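YscQ-C, type III secretion protein (Yersinia pseudotuberculosis, PDB 3UEP) is the C-terminal product of yscQ, made from an internal translation start, and assembles with the full-length protein into a complex essential to type III secretion in Yersinia. Local coordinates at the interface of chains A and B. Numbering follows the deposited sequence. Chains: chain A/B, YscQ-C, type III secretion protein.

Contact 1: the interface of chains A and B. Residues chain A 23-26; chain B 26-29, 59.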
loop_
_atom_site.group_PDB
_atom_site.type_symbol
_atom_site.label_atom_id
_atom_site.label_comp_id
_atom_site.label_asym_id
_atom_site.label_seq_id
_atom_site.Cartn_x
_atom_site.Cartn_y
_atom_site.Cartn_z
ATOM N N VAL A 23 5.294 7.535 5.203
ATOM C CA VAL A 23 5.464 6.797 3.962
ATOM C C VAL A 23 4.817 5.434 4.120
ATOM O O VAL A 23 4.964 4.795 5.155
ATOM C CB VAL A 23 6.940 6.637 3.617
ATOM C CG1 VAL A 23 7.104 5.854 2.332
ATOM C CG2 VAL A 23 7.606 8.023 3.501
ATOM N N SER A 24 4.064 5.012 3.113
ATOM C CA SER A 24 3.452 3.688 3.128
ATOM C C SER A 24 3.859 2.917 1.868
ATOM O O SER A 24 4.213 3.524 0.848
ATOM C CB SER A 24 1.923 3.791 3.267
ATOM O OG SER A 24 1.338 4.406 2.131
ATOM N N PHE A 25 3.821 1.588 1.947
ATOM C CA PHE A 25 4.284 0.734 0.852
ATOM C C PHE A 25 3.155 -0.195 0.457
ATOM O O PHE A 25 2.637 -0.926 1.293
ATOM C CB PHE A 25 5.526 -0.083 1.274
ATOM C CG PHE A 25 6.674 0.775 1.800
ATOM C CD1 PHE A 25 7.644 1.268 0.938
ATOM C CD2 PHE A 25 6.760 1.102 3.155
ATOM C CE1 PHE A 25 8.685 2.072 1.412
ATOM C CE2 PHE A 25 7.803 1.912 3.644
ATOM C CZ PHE A 25 8.769 2.392 2.771
ATOM N N GLU A 26 2.776 -0.173 -0.816
ATOM C CA GLU A 26 1.632 -0.933 -1.277
ATOM C C GLU A 26 2.011 -1.885 -2.391
ATOM O O GLU A 26 2.822 -1.542 -3.243
ATOM C CB GLU A 26 0.552 0.017 -1.802
ATOM C CG GLU A 26 -0.205 0.739 -0.731
ATOM C CD GLU A 26 -1.323 1.616 -1.289
ATOM O OE1 GLU A 26 -1.374 1.826 -2.524
ATOM O OE2 GLU A 26 -2.152 2.090 -0.485
ATOM N N GLU B 26 -1.432 -2.801 1.785
ATOM C CA GLU B 26 -0.312 -2.104 2.395
ATOM C C GLU B 26 0.567 -3.084 3.172
ATOM O O GLU B 26 0.115 -3.722 4.128
ATOM C CB GLU B 26 -0.856 -0.982 3.301
ATOM C CG GLU B 26 0.182 -0.016 3.821
ATOM C CD GLU B 26 -0.398 0.957 4.830
ATOM O OE1 GLU B 26 -0.415 0.617 6.026
ATOM O OE2 GLU B 26 -0.851 2.047 4.433
ATOM N N VAL B 27 1.827 -3.207 2.768
ATOM C CA VAL B 27 2.727 -4.148 3.425
ATOM C C VAL B 27 3.634 -3.496 4.461
ATOM O O VAL B 27 4.382 -4.190 5.141
ATOM C CB VAL B 27 3.617 -4.901 2.414
ATOM C CG1 VAL B 27 2.778 -5.899 1.581
ATOM C CG2 VAL B 27 4.352 -3.931 1.530
ATOM N N GLY B 28 3.563 -2.171 4.584
ATOM C CA GLY B 28 4.421 -1.446 5.504
ATOM C C GLY B 28 4.089 0.040 5.588
ATOM O O GLY B 28 3.460 0.605 4.673
ATOM N N ARG B 29 4.500 0.647 6.703
ATOM C CA ARG B 29 4.320 2.075 6.966
ATOM C C ARG B 29 5.537 2.564 7.741
ATOM O O ARG B 29 5.999 1.883 8.660
ATOM C CB ARG B 29 3.082 2.315 7.830
ATOM C CG ARG B 29 1.822 2.683 7.076
ATOM C CD ARG B 29 0.675 2.961 8.044
ATOM N NE ARG B 29 0.466 1.855 8.978
ATOM C CZ ARG B 29 -0.509 1.810 9.882
ATOM N NH1 ARG B 29 -1.375 2.811 9.980
ATOM N NH2 ARG B 29 -0.617 0.762 10.688
ATOM N N LEU B 59 -6.944 -1.813 2.112
ATOM C CA LEU B 59 -7.505 -0.478 2.133
ATOM C C LEU B 59 -8.384 -0.280 0.904
ATOM O O LEU B 59 -8.065 -0.775 -0.168
ATOM C CB LEU B 59 -6.374 0.546 2.125
ATOM C CG LEU B 59 -5.234 0.372 3.132
ATOM C CD1 LEU B 59 -4.113 1.342 2.801
ATOM C CD2 LEU B 59 -5.725 0.607 4.539
#

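Contact 2: the interface of chains A and B. Residues chain A 25-27, 48, 70, 77; chain B 25, 27, 70, 77.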
loop_
_atom_site.group_PDB
_atom_site.type_symbol
_atom_site.label_atom_id
_atom_site.label_comp_id
_atom_site.label_asym_id
_atom_site.label_seq_id
_atom_site.Cartn_x
_atom_site.Cartn_y
_atom_site.Cartn_z
ATOM N N PHE A 25 3.821 1.588 1.947
ATOM C CA PHE A 25 4.284 0.734 0.852
ATOM C C PHE A 25 3.155 -0.195 0.457
ATOM O O PHE A 25 2.637 -0.926 1.293
ATOM C CB PHE A 25 5.526 -0.083 1.274
ATOM C CG PHE A 25 6.674 0.775 1.800
ATOM C CD1 PHE A 25 7.644 1.268 0.938
ATOM C CD2 PHE A 25 6.760 1.102 3.155
ATOM C CE1 PHE A 25 8.685 2.072 1.412
ATOM C CE2 PHE A 25 7.803 1.912 3.644
ATOM C CZ PHE A 25 8.769 2.392 2.771
ATOM N N GLU A 26 2.776 -0.173 -0.816
ATOM C CA GLU A 26 1.632 -0.933 -1.277
ATOM C C GLU A 26 2.011 -1.885 -2.391
ATOM O O GLU A 26 2.822 -1.542 -3.243
ATOM C CB GLU A 26 0.552 0.017 -1.802
ATOM C CG GLU A 26 -0.205 0.739 -0.731
ATOM C CD GLU A 26 -1.323 1.616 -1.289
ATOM O OE1 GLU A 26 -1.374 1.826 -2.524
ATOM O OE2 GLU A 26 -2.152 2.090 -0.485
ATOM N N VAL A 27 1.393 -3.065 -2.407
ATOM C CA VAL A 27 1.631 -4.028 -3.477
ATOM C C VAL A 27 0.325 -4.479 -4.114
ATOM O O VAL A 27 -0.719 -4.481 -3.478
ATOM C CB VAL A 27 2.355 -5.282 -2.963
ATOM C CG1 VAL A 27 3.726 -4.923 -2.489
ATOM C CG2 VAL A 27 1.555 -5.906 -1.829
ATOM N N LEU A 48 -2.882 -10.993 -6.097
ATOM C CA LEU A 48 -2.530 -9.578 -6.186
ATOM C C LEU A 48 -2.105 -9.160 -7.595
ATOM O O LEU A 48 -1.735 -8.007 -7.817
ATOM C CB LEU A 48 -1.413 -9.237 -5.192
ATOM C CG LEU A 48 -1.740 -9.334 -3.698
ATOM C CD1 LEU A 48 -0.608 -8.771 -2.874
ATOM C CD2 LEU A 48 -3.009 -8.578 -3.387
ATOM N N LEU A 70 9.493 -5.741 -3.995
ATOM C CA LEU A 70 9.609 -6.455 -2.729
ATOM C C LEU A 70 10.827 -7.355 -2.797
ATOM O O LEU A 70 11.007 -8.073 -3.774
ATOM C CB LEU A 70 8.409 -7.353 -2.484
ATOM C CG LEU A 70 7.092 -6.856 -1.925
ATOM C CD1 LEU A 70 6.283 -8.097 -1.572
ATOM C CD2 LEU A 70 7.289 -5.967 -0.705
ATOM N N LEU A 77 11.218 -8.625 5.237
ATOM C CA LEU A 77 10.687 -7.960 4.066
ATOM C C LEU A 77 11.332 -6.589 3.860
ATOM O O LEU A 77 11.451 -5.794 4.796
ATOM C CB LEU A 77 9.174 -7.807 4.226
ATOM C CG LEU A 77 8.344 -7.616 2.955
ATOM C CD1 LEU A 77 8.536 -8.809 2.018
ATOM C CD2 LEU A 77 6.863 -7.421 3.306
ATOM N N PHE B 25 -3.176 -2.944 -0.962
ATOM C CA PHE B 25 -2.628 -3.863 0.020
ATOM C C PHE B 25 -1.346 -3.318 0.568
ATOM O O PHE B 25 -0.303 -3.367 -0.086
ATOM C CB PHE B 25 -2.404 -5.246 -0.591
ATOM C CG PHE B 25 -3.654 -5.830 -1.161
ATOM C CD1 PHE B 25 -4.498 -6.608 -0.376
ATOM C CD2 PHE B 25 -4.031 -5.532 -2.458
ATOM C CE1 PHE B 25 -5.660 -7.124 -0.897
ATOM C CE2 PHE B 25 -5.194 -6.053 -2.979
ATOM C CZ PHE B 25 -6.011 -6.848 -2.193
ATOM N N VAL B 27 1.827 -3.207 2.768
ATOM C CA VAL B 27 2.727 -4.148 3.425
ATOM C C VAL B 27 3.634 -3.496 4.461
ATOM O O VAL B 27 4.382 -4.190 5.141
ATOM C CB VAL B 27 3.617 -4.901 2.414
ATOM C CG1 VAL B 27 2.778 -5.899 1.581
ATOM C CG2 VAL B 27 4.352 -3.931 1.530
ATOM N N LEU B 70 0.420 -12.140 3.672
ATOM C CA LEU B 70 0.992 -12.513 2.382
ATOM C C LEU B 70 1.253 -14.016 2.321
ATOM O O LEU B 70 1.708 -14.624 3.295
ATOM C CB LEU B 70 2.300 -11.771 2.126
ATOM C CG LEU B 70 2.165 -10.288 1.827
ATOM C CD1 LEU B 70 3.537 -9.627 1.638
ATOM C CD2 LEU B 70 1.310 -10.122 0.602
ATOM N N LEU B 77 2.332 -13.925 -5.833
ATOM C CA LEU B 77 2.071 -13.448 -4.499
ATOM C C LEU B 77 0.581 -13.323 -4.304
ATOM O O LEU B 77 -0.146 -12.893 -5.207
ATOM C CB LEU B 77 2.746 -12.093 -4.297
ATOM C CG LEU B 77 2.903 -11.569 -2.878
ATOM C CD1 LEU B 77 3.810 -12.488 -2.070
ATOM C CD2 LEU B 77 3.457 -10.152 -2.946
#

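Contact 1: the interface of chains A and B
A:Phe25 faces two successive residues of chain B across an antiparallel strand junction, its N donating to B:Gly28 O at 2.9 Å and its O accepting from B:Val27 N at 2.8 Å. This is a classic beta-bulge in strand 20-33 of chain B: B:Val27, with psi -4°, is the extra residue opposite A:Phe25, and B:Gly28 returns to an extended backbone. The ring of A:Phe25 turns one edge to the B:Gly28 backbone, its CD2 lying 3.7 Å from B:Gly28 O; glycine suits this place because no side chain intervenes between ring and strand. The small A:Ser24 lets its CB come within 3.5 Å of the carboxylate OE2 of B:Glu26. That glutamate reaches over because its CG is anti to the backbone N (chi1 -170°) and the chain runs on extended, its CG passing 3.6 Å from A:Phe25 O. The other carboxylate oxygen, OE1, forms a salt bridge within chain B to B:Arg29 NE at 3.3 Å, which probably steadies both long side chains. B:Arg29 meanwhile lays its methylene CG alongside A:Ser24 CB, 4.0 Å away. The carboxylates of A:Glu26 and B:Glu26 come near without touching, and B:Arg29 may help offset the charge of B:Glu26 and so ease its approach to A:Glu26. The junction ties strand 20-27 of chain A to strand 20-33 of chain B in the deposited dimer, probably the family's own, of this C-terminal FliN-like domain.

Contact 2: the interface of chains A and B
The side chains of A:Val27 and B:Val27 lie roughly perpendicular where they meet, CG2 of A:Val27 lying 3.6 Å from CG1 of B:Val27, at the apolar centre of a dimer of the FliN C-terminal family. Valine fits here: its branch at the beta carbon presents two methyls close to the backbone in both chains, and in A:Val27 it also suits the extended strand. In A:Val27, CG1 is anti to the carbonyl carbon (chi1 -65°), which puts CG2 between the backbone N and the carbonyl carbon and turns it towards both the opposing valine and B:Phe25 O.

Farther out, leucines of both chains supply flexible, branched tips. A:Leu70 meets B:Leu77 roughly crosswise, with CD1 of A:Leu70 3.8 Å from CD2 of B:Leu77. A:Leu77 points its CD2 towards the CB of B:Val27, and A:Leu48 sets its CD1 methyl 4.2 Å from CD2 of B:Leu70. The other methyl of A:Leu48, CD2, sits over the centre of one face of the B:Phe25 ring, 3.3 Å from the ring atom CD2, in a CH-pi contact. Phenylalanine offers a broad flat surface for such a methyl, and A:Leu48 reaches it from a different strand, 45-48, so the ring is gripped by more than the strand pairing.

Towards the polar rim, the CB of B:Phe25 passes 3.4 Å from A:Val27 O, close to where the backbones join. A:Val27 N donates to B:Phe25 O at 2.9 Å, a fairly straight bond of 167° at the hydrogen. At the backbone of two of these leucines, A:Leu48 N makes a weak hydrogen bond to B:Leu77 O at 3.4 Å, giving a polar backbone group of strand 45-48 a partner on strand 76-84.

Contact 1 and contact 2 are neighbouring regions of one two-fold symmetric interface, the centres of their C-alpha atoms about 8 Å apart. They share A:Phe25, A:Glu26 and B:Val27, where strand 20-27 of chain A runs against strand 20-33 of chain B. Contact 1 follows this pairing towards the charged side chains, while contact 2 carries it into apolar packing with strands 45-48, 63-73 and 76-84. Each contact has a twin with the chains exchanged, although the backbone at residue 27 departs from exact symmetry. The shared strand pair builds one continuous interface, consistent with the dimers of the FliN family.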